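Local coordinates for protein lipase (Acinetobacter baumannii, PDB 4OPM) that probably hydrolyses lipid ester bonds, as a putative triacylglycerol lipase built on the alpha/beta hydrolase fold, at residues Q88-D91 with P95-A98; L48-L53 with G123-L128; R62-L67 with V73-L78; E99-F104 with L127-Q132. All coordinates share one frame; numbering follows the deposited sequence.

Interaction 1 of 4, residues Q88-D91 with P95-A98; sequences QDFD and PNLA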
loop_
_atom_site.group_PDB
_atom_site.type_symbol
_atom_site.label_atom_id
_atom_site.label_comp_id
_atom_site.label_asym_id
_atom_site.label_seq_id
_atom_site.Cartn_x
_atom_site.Cartn_y
_atom_site.Cartn_z
ATOM N N GLN A 88 10.254 -18.268 -9.927
ATOM C CA GLN A 88 11.460 -17.506 -10.252
ATOM C C GLN A 88 11.247 -16.596 -11.469
ATOM O O GLN A 88 11.907 -15.555 -11.554
ATOM C CB GLN A 88 12.663 -18.441 -10.482
ATOM C CG GLN A 88 13.220 -19.084 -9.201
ATOM C CD GLN A 88 13.770 -18.093 -8.193
ATOM O OE1 GLN A 88 13.175 -17.853 -7.135
ATOM N NE2 GLN A 88 14.921 -17.504 -8.490
ATOM N N ASP A 89 10.297 -16.959 -12.378
ATOM C CA ASP A 89 9.980 -16.207 -13.594
ATOM C C ASP A 89 8.650 -15.428 -13.481
ATOM O O ASP A 89 8.043 -15.074 -14.503
ATOM C CB ASP A 89 9.921 -17.184 -14.787
ATOM C CG ASP A 89 8.730 -18.135 -14.766
ATOM O OD1 ASP A 89 8.404 -18.666 -13.673
ATOM O OD2 ASP A 89 8.088 -18.301 -15.824
ATOM N N PHE A 90 8.203 -15.130 -12.248
ATOM C CA PHE A 90 6.936 -14.436 -12.015
ATOM C C PHE A 90 6.809 -13.094 -12.759
ATOM O O PHE A 90 7.783 -12.350 -12.913
ATOM C CB PHE A 90 6.718 -14.213 -10.507
ATOM C CG PHE A 90 5.336 -13.704 -10.155
ATOM C CD1 PHE A 90 4.225 -14.542 -10.240
ATOM C CD2 PHE A 90 5.142 -12.383 -9.756
ATOM C CE1 PHE A 90 2.940 -14.060 -9.942
ATOM C CE2 PHE A 90 3.861 -11.902 -9.458
ATOM C CZ PHE A 90 2.766 -12.740 -9.562
ATOM N N ASP A 91 5.579 -12.803 -13.206
ATOM C CA ASP A 91 5.199 -11.562 -13.874
ATOM C C ASP A 91 4.788 -10.514 -12.805
ATOM O O ASP A 91 3.673 -10.564 -12.264
ATOM C CB ASP A 91 4.068 -11.845 -14.882
ATOM C CG ASP A 91 3.391 -10.623 -15.478
ATOM O OD1 ASP A 91 3.946 -9.502 -15.348
ATOM O OD2 ASP A 91 2.330 -10.789 -16.107
ATOM N N PRO A 95 -0.837 -4.881 -13.914
ATOM C CA PRO A 95 -2.015 -5.668 -14.331
ATOM C C PRO A 95 -2.038 -7.085 -13.736
ATOM O O PRO A 95 -3.104 -7.533 -13.318
ATOM C CB PRO A 95 -1.886 -5.720 -15.866
ATOM C CG PRO A 95 -1.135 -4.475 -16.208
ATOM C CD PRO A 95 -0.128 -4.338 -15.100
ATOM N N ASN A 96 -0.879 -7.782 -13.681
ATOM C CA ASN A 96 -0.833 -9.142 -13.116
ATOM C C ASN A 96 -1.008 -9.109 -11.594
ATOM O O ASN A 96 -1.680 -9.977 -11.041
ATOM C CB ASN A 96 0.446 -9.902 -13.487
ATOM C CG ASN A 96 0.316 -11.381 -13.216
ATOM O OD1 ASN A 96 -0.705 -11.992 -13.538
ATOM N ND2 ASN A 96 1.307 -11.986 -12.548
ATOM N N LEU A 97 -0.453 -8.095 -10.920
ATOM C CA LEU A 97 -0.631 -7.974 -9.469
ATOM C C LEU A 97 -2.120 -7.770 -9.136
ATOM O O LEU A 97 -2.628 -8.437 -8.240
ATOM C CB LEU A 97 0.244 -6.837 -8.885
ATOM C CG LEU A 97 1.763 -7.024 -9.015
ATOM C CD1 LEU A 97 2.509 -5.785 -8.544
ATOM C CD2 LEU A 97 2.259 -8.260 -8.268
ATOM N N ALA A 98 -2.834 -6.920 -9.909
ATOM C CA ALA A 98 -4.263 -6.664 -9.677
ATOM C C ALA A 98 -5.115 -7.931 -9.930
ATOM O O ALA A 98 -5.983 -8.265 -9.109
ATOM C CB ALA A 98 -4.741 -5.519 -10.553
#

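Interaction 2 of 4, residues L48-L53 with G123-L128; sequences LLIHGL and GSIALL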
loop_
_atom_site.group_PDB
_atom_site.type_symbol
_atom_site.label_atom_id
_atom_site.label_comp_id
_atom_site.label_asym_id
_atom_site.label_seq_id
_atom_site.Cartn_x
_atom_site.Cartn_y
_atom_site.Cartn_z
ATOM N N LEU A 48 -9.638 -4.423 2.692
ATOM C CA LEU A 48 -8.427 -4.943 2.061
ATOM C C LEU A 48 -7.403 -3.814 2.002
ATOM O O LEU A 48 -7.682 -2.779 1.389
ATOM C CB LEU A 48 -8.729 -5.516 0.658
ATOM C CG LEU A 48 -7.531 -6.044 -0.156
ATOM C CD1 LEU A 48 -6.921 -7.287 0.486
ATOM C CD2 LEU A 48 -7.942 -6.330 -1.611
ATOM N N LEU A 49 -6.236 -4.005 2.656
ATOM C CA LEU A 49 -5.182 -2.984 2.721
ATOM C C LEU A 49 -4.010 -3.414 1.888
ATOM O O LEU A 49 -3.473 -4.504 2.110
ATOM C CB LEU A 49 -4.746 -2.693 4.177
ATOM C CG LEU A 49 -5.852 -2.426 5.190
ATOM C CD1 LEU A 49 -5.271 -2.185 6.574
ATOM C CD2 LEU A 49 -6.695 -1.247 4.771
ATOM N N ILE A 50 -3.635 -2.572 0.892
ATOM C CA ILE A 50 -2.583 -2.903 -0.085
ATOM C C ILE A 50 -1.359 -2.003 0.079
ATOM O O ILE A 50 -1.454 -0.796 -0.138
ATOM C CB ILE A 50 -3.131 -2.814 -1.544
ATOM C CG1 ILE A 50 -4.519 -3.478 -1.690
ATOM C CG2 ILE A 50 -2.114 -3.389 -2.555
ATOM C CD1 ILE A 50 -5.225 -3.163 -3.011
ATOM N N HIS A 51 -0.205 -2.603 0.446
ATOM C CA HIS A 51 1.054 -1.873 0.621
ATOM C C HIS A 51 1.663 -1.468 -0.744
ATOM O O HIS A 51 1.190 -1.899 -1.802
ATOM C CB HIS A 51 2.065 -2.693 1.454
ATOM C CG HIS A 51 2.587 -3.910 0.752
ATOM N ND1 HIS A 51 3.559 -3.816 -0.241
ATOM C CD2 HIS A 51 2.270 -5.214 0.928
ATOM C CE1 HIS A 51 3.800 -5.062 -0.625
ATOM N NE2 HIS A 51 3.058 -5.937 0.059
ATOM N N GLY A 52 2.732 -0.681 -0.690
ATOM C CA GLY A 52 3.417 -0.190 -1.881
ATOM C C GLY A 52 4.687 -0.933 -2.250
ATOM O O GLY A 52 4.995 -1.985 -1.677
ATOM N N LEU A 53 5.447 -0.360 -3.205
ATOM C CA LEU A 53 6.677 -0.950 -3.755
ATOM C C LEU A 53 7.728 -1.170 -2.676
ATOM O O LEU A 53 8.020 -0.245 -1.924
ATOM C CB LEU A 53 7.241 -0.052 -4.870
ATOM C CG LEU A 53 8.601 -0.421 -5.496
ATOM C CD1 LEU A 53 8.520 -1.696 -6.291
ATOM C CD2 LEU A 53 9.078 0.700 -6.401
ATOM N N GLY A 123 -1.960 1.921 -4.103
ATOM C CA GLY A 123 -3.048 2.774 -4.581
ATOM C C GLY A 123 -3.287 2.535 -6.070
ATOM O O GLY A 123 -4.438 2.470 -6.520
ATOM N N SER A 124 -2.197 2.371 -6.851
ATOM C CA SER A 124 -2.301 2.085 -8.303
ATOM C C SER A 124 -3.035 0.767 -8.533
ATOM O O SER A 124 -3.931 0.699 -9.376
ATOM C CB SER A 124 -0.921 2.011 -8.960
ATOM O OG SER A 124 -0.214 3.218 -8.744
ATOM N N ILE A 125 -2.673 -0.265 -7.756
ATOM C CA ILE A 125 -3.293 -1.590 -7.810
ATOM C C ILE A 125 -4.773 -1.472 -7.406
ATOM O O ILE A 125 -5.630 -2.034 -8.095
ATOM C CB ILE A 125 -2.506 -2.605 -6.918
ATOM C CG1 ILE A 125 -1.071 -2.847 -7.496
ATOM C CG2 ILE A 125 -3.279 -3.929 -6.783
ATOM C CD1 ILE A 125 -0.048 -3.528 -6.517
ATOM N N ALA A 126 -5.069 -0.703 -6.322
ATOM C CA ALA A 126 -6.445 -0.501 -5.857
ATOM C C ALA A 126 -7.313 0.137 -6.965
ATOM O O ALA A 126 -8.438 -0.311 -7.182
ATOM C CB ALA A 126 -6.466 0.350 -4.589
ATOM N N LEU A 127 -6.756 1.124 -7.699
ATOM C CA LEU A 127 -7.424 1.809 -8.815
ATOM C C LEU A 127 -7.751 0.829 -9.947
ATOM O O LEU A 127 -8.882 0.809 -10.440
ATOM C CB LEU A 127 -6.555 2.972 -9.343
ATOM C CG LEU A 127 -6.599 4.266 -8.494
ATOM C CD1 LEU A 127 -5.396 5.166 -8.783
ATOM C CD2 LEU A 127 -7.892 5.030 -8.702
ATOM N N LEU A 128 -6.780 -0.014 -10.329
ATOM C CA LEU A 128 -6.994 -1.002 -11.388
ATOM C C LEU A 128 -8.057 -2.024 -10.955
ATOM O O LEU A 128 -8.942 -2.362 -11.739
ATOM C CB LEU A 128 -5.673 -1.689 -11.756
ATOM C CG LEU A 128 -5.587 -2.346 -13.133
ATOM C CD1 LEU A 128 -6.004 -1.368 -14.260
ATOM C CD2 LEU A 128 -4.185 -2.866 -13.382
#

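Interaction 3 of 4, residues R62-L67 with V73-L78; sequences RVAHYL and VIIPDL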
loop_
_atom_site.group_PDB
_atom_site.type_symbol
_atom_site.label_atom_id
_atom_site.label_comp_id
_atom_site.label_asym_id
_atom_site.label_seq_id
_atom_site.Cartn_x
_atom_site.Cartn_y
_atom_site.Cartn_z
ATOM N N ARG A 62 0.155 0.005 12.132
ATOM C CA ARG A 62 -0.227 1.175 12.958
ATOM C C ARG A 62 -1.652 1.641 12.659
ATOM O O ARG A 62 -2.380 2.015 13.576
ATOM C CB ARG A 62 0.765 2.332 12.751
ATOM C CG ARG A 62 2.159 1.979 13.196
ATOM C CD ARG A 62 3.115 3.135 13.072
ATOM N NE ARG A 62 4.455 2.631 13.322
ATOM C CZ ARG A 62 5.315 3.130 14.199
ATOM N NH1 ARG A 62 5.016 4.227 14.884
ATOM N NH2 ARG A 62 6.492 2.550 14.379
ATOM N N VAL A 63 -2.049 1.605 11.382
ATOM C CA VAL A 63 -3.400 1.976 10.968
ATOM C C VAL A 63 -4.356 0.814 11.309
ATOM O O VAL A 63 -5.435 1.044 11.876
ATOM C CB VAL A 63 -3.441 2.340 9.454
ATOM C CG1 VAL A 63 -4.871 2.343 8.913
ATOM C CG2 VAL A 63 -2.761 3.688 9.195
ATOM N N ALA A 64 -3.973 -0.436 10.938
ATOM C CA ALA A 64 -4.827 -1.615 11.167
ATOM C C ALA A 64 -5.212 -1.754 12.646
ATOM O O ALA A 64 -6.326 -2.161 12.950
ATOM C CB ALA A 64 -4.135 -2.883 10.691
ATOM N N HIS A 65 -4.302 -1.377 13.561
ATOM C CA HIS A 65 -4.557 -1.417 15.013
ATOM C C HIS A 65 -5.922 -0.769 15.371
ATOM O O HIS A 65 -6.594 -1.237 16.283
ATOM C CB HIS A 65 -3.421 -0.687 15.745
ATOM C CG HIS A 65 -3.666 -0.463 17.206
ATOM N ND1 HIS A 65 -3.485 -1.472 18.126
ATOM C CD2 HIS A 65 -4.035 0.669 17.855
ATOM C CE1 HIS A 65 -3.749 -0.934 19.308
ATOM N NE2 HIS A 65 -4.102 0.349 19.192
ATOM N N TYR A 66 -6.320 0.305 14.647
ATOM C CA TYR A 66 -7.561 1.030 14.931
ATOM C C TYR A 66 -8.772 0.495 14.167
ATOM O O TYR A 66 -9.883 0.996 14.372
ATOM C CB TYR A 66 -7.376 2.523 14.585
ATOM C CG TYR A 66 -6.340 3.187 15.460
ATOM C CD1 TYR A 66 -6.674 3.665 16.725
ATOM C CD2 TYR A 66 -5.014 3.290 15.050
ATOM C CE1 TYR A 66 -5.713 4.219 17.566
ATOM C CE2 TYR A 66 -4.039 3.838 15.881
ATOM C CZ TYR A 66 -4.397 4.307 17.139
ATOM O OH TYR A 66 -3.467 4.853 17.984
ATOM N N LEU A 67 -8.563 -0.494 13.294
ATOM C CA LEU A 67 -9.630 -0.992 12.419
ATOM C C LEU A 67 -10.076 -2.413 12.742
ATOM O O LEU A 67 -11.184 -2.797 12.366
ATOM C CB LEU A 67 -9.144 -0.936 10.954
ATOM C CG LEU A 67 -8.812 0.467 10.403
ATOM C CD1 LEU A 67 -8.086 0.372 9.095
ATOM C CD2 LEU A 67 -10.062 1.350 10.298
ATOM N N VAL A 73 -10.226 -7.085 8.716
ATOM C CA VAL A 73 -9.067 -6.545 8.007
ATOM C C VAL A 73 -8.232 -7.656 7.368
ATOM O O VAL A 73 -7.876 -8.626 8.034
ATOM C CB VAL A 73 -8.236 -5.654 8.981
ATOM C CG1 VAL A 73 -7.020 -5.048 8.290
ATOM C CG2 VAL A 73 -9.101 -4.553 9.602
ATOM N N ILE A 74 -7.902 -7.482 6.072
ATOM C CA ILE A 74 -7.069 -8.422 5.298
ATOM C C ILE A 74 -5.900 -7.638 4.708
ATOM O O ILE A 74 -6.116 -6.632 4.028
ATOM C CB ILE A 74 -7.895 -9.151 4.206
ATOM C CG1 ILE A 74 -9.058 -9.975 4.826
ATOM C CG2 ILE A 74 -6.992 -10.021 3.283
ATOM C CD1 ILE A 74 -8.619 -11.271 5.588
ATOM N N ILE A 75 -4.663 -8.076 4.991
ATOM C CA ILE A 75 -3.476 -7.332 4.546
ATOM C C ILE A 75 -2.466 -8.289 3.911
ATOM O O ILE A 75 -1.646 -8.878 4.609
ATOM C CB ILE A 75 -2.800 -6.518 5.694
ATOM C CG1 ILE A 75 -3.799 -5.958 6.722
ATOM C CG2 ILE A 75 -1.862 -5.425 5.113
ATOM C CD1 ILE A 75 -3.122 -5.263 7.944
ATOM N N PRO A 76 -2.463 -8.404 2.587
ATOM C CA PRO A 76 -1.523 -9.337 1.960
ATOM C C PRO A 76 -0.137 -8.770 1.741
ATOM O O PRO A 76 0.042 -7.566 1.527
ATOM C CB PRO A 76 -2.182 -9.628 0.597
ATOM C CG PRO A 76 -2.964 -8.379 0.280
ATOM C CD PRO A 76 -3.387 -7.790 1.605
ATOM N N ASP A 77 0.843 -9.670 1.747
ATOM C CA ASP A 77 2.179 -9.403 1.253
ATOM C C ASP A 77 2.089 -9.605 -0.253
ATOM O O ASP A 77 1.772 -10.713 -0.709
ATOM C CB ASP A 77 3.224 -10.358 1.851
ATOM C CG ASP A 77 3.752 -9.991 3.216
ATOM O OD1 ASP A 77 3.886 -8.768 3.496
ATOM O OD2 ASP A 77 4.145 -10.909 3.952
ATOM N N LEU A 78 2.309 -8.563 -1.034
ATOM C CA LEU A 78 2.253 -8.743 -2.482
ATOM C C LEU A 78 3.452 -9.540 -2.968
ATOM O O LEU A 78 4.503 -9.502 -2.318
ATOM C CB LEU A 78 2.245 -7.359 -3.193
ATOM C CG LEU A 78 1.045 -6.435 -2.935
ATOM C CD1 LEU A 78 1.331 -5.024 -3.443
ATOM C CD2 LEU A 78 -0.226 -6.966 -3.604
#

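Interaction 4 of 4, residues E99-F104 with L127-Q132; sequences EKLRRF and LLYAGQ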
loop_
_atom_site.group_PDB
_atom_site.type_symbol
_atom_site.label_atom_id
_atom_site.label_comp_id
_atom_site.label_asym_id
_atom_site.label_seq_id
_atom_site.Cartn_x
_atom_site.Cartn_y
_atom_site.Cartn_z
ATOM N N GLU A 99 -4.839 -8.648 -11.034
ATOM C CA GLU A 99 -5.576 -9.863 -11.373
ATOM C C GLU A 99 -5.282 -10.958 -10.335
ATOM O O GLU A 99 -6.211 -11.633 -9.915
ATOM C CB GLU A 99 -5.244 -10.339 -12.796
ATOM C CG GLU A 99 -6.092 -11.523 -13.249
ATOM C CD GLU A 99 -5.537 -12.901 -12.938
ATOM O OE1 GLU A 99 -4.308 -13.021 -12.739
ATOM O OE2 GLU A 99 -6.333 -13.868 -12.895
ATOM N N LYS A 100 -4.004 -11.133 -9.920
ATOM C CA LYS A 100 -3.666 -12.177 -8.938
ATOM C C LYS A 100 -4.227 -11.810 -7.554
ATOM O O LYS A 100 -4.645 -12.700 -6.811
ATOM C CB LYS A 100 -2.158 -12.460 -8.891
ATOM C CG LYS A 100 -1.617 -13.115 -10.169
ATOM C CD LYS A 100 -2.277 -14.488 -10.468
ATOM C CE LYS A 100 -1.709 -15.180 -11.676
ATOM N NZ LYS A 100 -2.064 -14.464 -12.945
ATOM N N LEU A 101 -4.316 -10.504 -7.235
ATOM C CA LEU A 101 -4.930 -10.073 -5.986
ATOM C C LEU A 101 -6.427 -10.439 -6.016
ATOM O O LEU A 101 -6.937 -10.927 -5.017
ATOM C CB LEU A 101 -4.721 -8.571 -5.756
ATOM C CG LEU A 101 -5.306 -8.002 -4.474
ATOM C CD1 LEU A 101 -4.581 -8.533 -3.236
ATOM C CD2 LEU A 101 -5.277 -6.480 -4.506
ATOM N N ARG A 102 -7.104 -10.275 -7.175
ATOM C CA ARG A 102 -8.510 -10.688 -7.298
ATOM C C ARG A 102 -8.648 -12.210 -7.044
ATOM O O ARG A 102 -9.562 -12.632 -6.326
ATOM C CB ARG A 102 -9.089 -10.309 -8.672
ATOM C CG ARG A 102 -10.528 -10.787 -8.913
ATOM C CD ARG A 102 -11.536 -10.113 -7.995
ATOM N NE ARG A 102 -12.843 -10.763 -8.073
ATOM C CZ ARG A 102 -13.743 -10.767 -7.098
ATOM N NH1 ARG A 102 -13.487 -10.155 -5.945
ATOM N NH2 ARG A 102 -14.904 -11.381 -7.262
ATOM N N ARG A 103 -7.737 -13.027 -7.613
ATOM C CA ARG A 103 -7.757 -14.489 -7.417
ATOM C C ARG A 103 -7.602 -14.818 -5.919
ATOM O O ARG A 103 -8.276 -15.725 -5.414
ATOM C CB ARG A 103 -6.667 -15.204 -8.242
ATOM C CG ARG A 103 -6.764 -15.016 -9.763
ATOM C CD ARG A 103 -7.890 -15.800 -10.433
ATOM N NE ARG A 103 -9.204 -15.154 -10.303
ATOM C CZ ARG A 103 -9.665 -14.185 -11.091
ATOM N NH1 ARG A 103 -8.914 -13.702 -12.074
ATOM N NH2 ARG A 103 -10.876 -13.681 -10.893
ATOM N N PHE A 104 -6.739 -14.054 -5.218
ATOM C CA PHE A 104 -6.528 -14.198 -3.782
ATOM C C PHE A 104 -7.822 -13.865 -3.012
ATOM O O PHE A 104 -8.203 -14.632 -2.140
ATOM C CB PHE A 104 -5.364 -13.310 -3.292
ATOM C CG PHE A 104 -5.332 -13.156 -1.786
ATOM C CD1 PHE A 104 -4.845 -14.177 -0.976
ATOM C CD2 PHE A 104 -5.827 -12.003 -1.174
ATOM C CE1 PHE A 104 -4.848 -14.051 0.418
ATOM C CE2 PHE A 104 -5.819 -11.871 0.223
ATOM C CZ PHE A 104 -5.341 -12.900 1.009
ATOM N N LEU A 127 -6.756 1.124 -7.699
ATOM C CA LEU A 127 -7.424 1.809 -8.815
ATOM C C LEU A 127 -7.751 0.829 -9.947
ATOM O O LEU A 127 -8.882 0.809 -10.440
ATOM C CB LEU A 127 -6.555 2.972 -9.343
ATOM C CG LEU A 127 -6.599 4.266 -8.494
ATOM C CD1 LEU A 127 -5.396 5.166 -8.783
ATOM C CD2 LEU A 127 -7.892 5.030 -8.702
ATOM N N LEU A 128 -6.780 -0.014 -10.329
ATOM C CA LEU A 128 -6.994 -1.002 -11.388
ATOM C C LEU A 128 -8.057 -2.024 -10.955
ATOM O O LEU A 128 -8.942 -2.362 -11.739
ATOM C CB LEU A 128 -5.673 -1.689 -11.756
ATOM C CG LEU A 128 -5.587 -2.346 -13.133
ATOM C CD1 LEU A 128 -6.004 -1.368 -14.260
ATOM C CD2 LEU A 128 -4.185 -2.866 -13.382
ATOM N N TYR A 129 -7.999 -2.457 -9.692
ATOM C CA TYR A 129 -8.963 -3.384 -9.116
ATOM C C TYR A 129 -10.383 -2.784 -9.150
ATOM O O TYR A 129 -11.306 -3.454 -9.616
ATOM C CB TYR A 129 -8.559 -3.732 -7.666
ATOM C CG TYR A 129 -9.347 -4.882 -7.079
ATOM C CD1 TYR A 129 -10.642 -4.695 -6.599
ATOM C CD2 TYR A 129 -8.775 -6.144 -6.946
ATOM C CE1 TYR A 129 -11.360 -5.744 -6.027
ATOM C CE2 TYR A 129 -9.481 -7.200 -6.369
ATOM C CZ TYR A 129 -10.772 -6.993 -5.904
ATOM O OH TYR A 129 -11.482 -8.030 -5.353
ATOM N N ALA A 130 -10.535 -1.511 -8.707
ATOM C CA ALA A 130 -11.818 -0.803 -8.663
ATOM C C ALA A 130 -12.430 -0.632 -10.053
ATOM O O ALA A 130 -13.657 -0.696 -10.192
ATOM C CB ALA A 130 -11.648 0.551 -8.019
ATOM N N GLY A 131 -11.575 -0.431 -11.055
ATOM C CA GLY A 131 -11.991 -0.277 -12.443
ATOM C C GLY A 131 -12.395 -1.591 -13.084
ATOM O O GLY A 131 -13.379 -1.638 -13.825
ATOM N N GLN A 132 -11.638 -2.671 -12.810
ATOM C CA GLN A 132 -11.895 -3.988 -13.397
ATOM C C GLN A 132 -13.013 -4.738 -12.665
ATOM O O GLN A 132 -13.733 -5.499 -13.301
ATOM C CB GLN A 132 -10.615 -4.846 -13.410
ATOM C CG GLN A 132 -9.524 -4.334 -14.367
ATOM C CD GLN A 132 -8.177 -5.017 -14.212
ATOM O OE1 GLN A 132 -7.832 -5.576 -13.162
ATOM N NE2 GLN A 132 -7.355 -4.945 -15.251
#

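Interaction 1 of 4, residues Q88-D91 with P95-A98
The entry into helix 94-107 is where Asp91, near the end of the incoming loop, meets Asn96 in the first turn of the helix. The two side chains lie over one another: the carboxylate of Asp91 and the amide of Asn96 are stacked with their planes only 6° apart, and Asp91 OD2 comes to 3.3 Å from Asn96 CB. With its CG anti to the backbone N (chi1 -165°), Asn96 swings its amide back over the loop, and ND2 donates to the main-chain oxygen Asp91 O at 2.8 Å. This bond is nearly straight, with an N-H...O angle of 166°, and it lies in the carbonyl plane on a lone pair of Asp91 O. Asp91 OD1 closes an Asx turn on Ser93 N, while Ser93 OG pairs with Asn96 N and Asn96 OD1 with Lys100 NZ. Phe90 completes the contact. Its ring approaches the amide obliquely, with Phe90 CZ 3.4 Å from Asn96 ND2, and at the ring edge Leu97 CD2 packs 4.2 Å from Phe90 CE2. Pro79 touches both Phe90 and Leu97, and Leu210 of helix 190-220 packs against Leu97. Asn96 thus spends both ends of its amide, the nitrogen on the loop and the oxygen on its own helix, which fixes the flip of the group. The carboxylate of Asp91, held beside the first turn, would probably be favoured in its charged form by the helix's amino end.

Interaction 2 of 4, residues L48-L53 with G123-L128
His51 ND1 donates to Gly52 O over 2.7 Å, directly after Ile50, the residue that touches Ile125 and Ala126 across this contact. The acceptor lies almost in the imidazole plane, and the bond enters the Gly52 carbonyl in its plane, on a lone pair, with an N-H...O angle of 157°. On the far side of the ring His51 NE2 accepts from Leu78 N, so the imidazole is held at both nitrogens and its rotation is fixed. A His-Gly pair after this strand is a familiar feature of alpha/beta hydrolases, where the loop that follows commonly contributes to the oxyanion hole; residues 51-53 are consistent with that layout. The contact with the helix is wholly apolar and rests on the tip of Ile50. Its CG1 lies anti to the carbonyl carbon and the chain then runs extended (chi2 168°), delivering CD1 to the helix surface. There CD1 meets Ala126 CB at 4.0 Å and Ile125 CG2 at 4.3 Å. The small side chain of Ala126 lets this methyl come within 4.1 Å of Ala126 CA. Strand 46-50 is flanked in the sheet by strand 114-119, whose backbone bonds to Ile50 through Ala117 and His119, and by strand 72-76. Ile116 of strand 114-119 touches both Ile50 and Ala126, while Leu48 reaches Val105 of helix 94-107.

Interaction 3 of 4, residues R62-L67 with V73-L78
From CB, Val73 forks into two methyls, and each finds a different residue of segment 62-67. CG2, anti to the carbonyl carbon, sits 3.9 Å from Leu67 CB and equally close to Leu67 O. CG1, anti to the backbone N (chi1 -179°), leans instead to Ala64, lying 4.3 Å from Ala64 CB. The branch point therefore straddles two residues that are themselves tied together, since Leu67 N bonds to Ala64 O at 2.8 Å. That turn brings both side chains to the same side of the chain, facing the strand. Here the short helix 61-64 forms the crossover of a beta-alpha-beta unit, leading from strand 46-50 to its parallel neighbour 72-76, and the contact lays the helix and the chain that follows it against the sheet. Two residues further along the strand, Ile75 points to the same face. Its first torsion is skewed (chi1 -34°), yet the chain beyond runs extended, so that Ile75 CD1 reaches Ala64 CB at 3.8 Å, the approach slanting off the line of the chain. Ala64 is thus touched by both strand side chains, a role that suits its small size where helix and sheet come close. Beyond the two segments Val73 packs on Leu49, and Ile75 touches Arg57 and Trp60. Leu67 lies against Leu47 of strand 46-50 and Ile285 of helix 281-298.

Interaction 4 of 4, residues E99-F104 with L127-Q132
Arg102 and Tyr129 cross at about a right angle, the guanidinium and the phenol ring turned 75° from each other. Tyr129, its CG anti to the backbone N (chi1 -169°), reaches from helix 121-132 to helix 94-107 and presents its ring edge to the backbone there, with Tyr129 CE2 3.7 Å from Arg102 CA. The arginine chain bends at chi2 (66°) and folds round the end of the phenol. Arg102 CD comes to 3.4 Å from Tyr129 OH, and Arg102 NH1 then donates to that same oxygen at 3.0 Å. The hydroxyl sits at the guanidinium edge, tilted a little from its plane. Leu101 approaches the ring obliquely from the preceding position, Leu101 CD2 being 4.3 Å from Tyr129 CD2. The hydroxyl of this buried tyrosine is thus bonded to an arginine, whose positive charge would probably polarise it. Tyr133 adds a cation-pi contact to Arg102, whereas the ion pairs of Arg102 with Glu106 and Glu136 are long and weak. On another part of the helix surface, Glu99 is shared between two cations: Lys100 NZ binds Glu99 OE1 at 2.7 Å from the syn side, and Arg103 NH1 binds Glu99 OE2 at 2.7 Å from the anti side. The two helices lie next to each other against the central sheet. Tyr129 touches Thr137 of strand 137-143 and Val105 of helix 94-107, and Leu101 packs down onto Leu48 of strand 46-50.

Interactions 2 and 4 share Leu127 and Leu128 on helix 121-132, and Leu101 joins them, its CD2 lying 3.6 Å from Ile50 CD1. Interaction 1 adds the start of helix 94-107, where Pro95 CA is 3.7 Å from Leu128 CD2. Interaction 3 adjoins interaction 2 through the neighbouring strands 46-50 and 72-76, their centres about 12 Å apart, whereas the centres of interactions 1 and 3 lie about 22 Å apart. Helix 121-132 begins within a GxSxG sequence consistent with a nucleophile elbow at Ser120, which probably works with His274 and Asp245 as a catalytic triad; Ile50 of interaction 2 touches that motif, and Leu101 of interaction 4 lies near it.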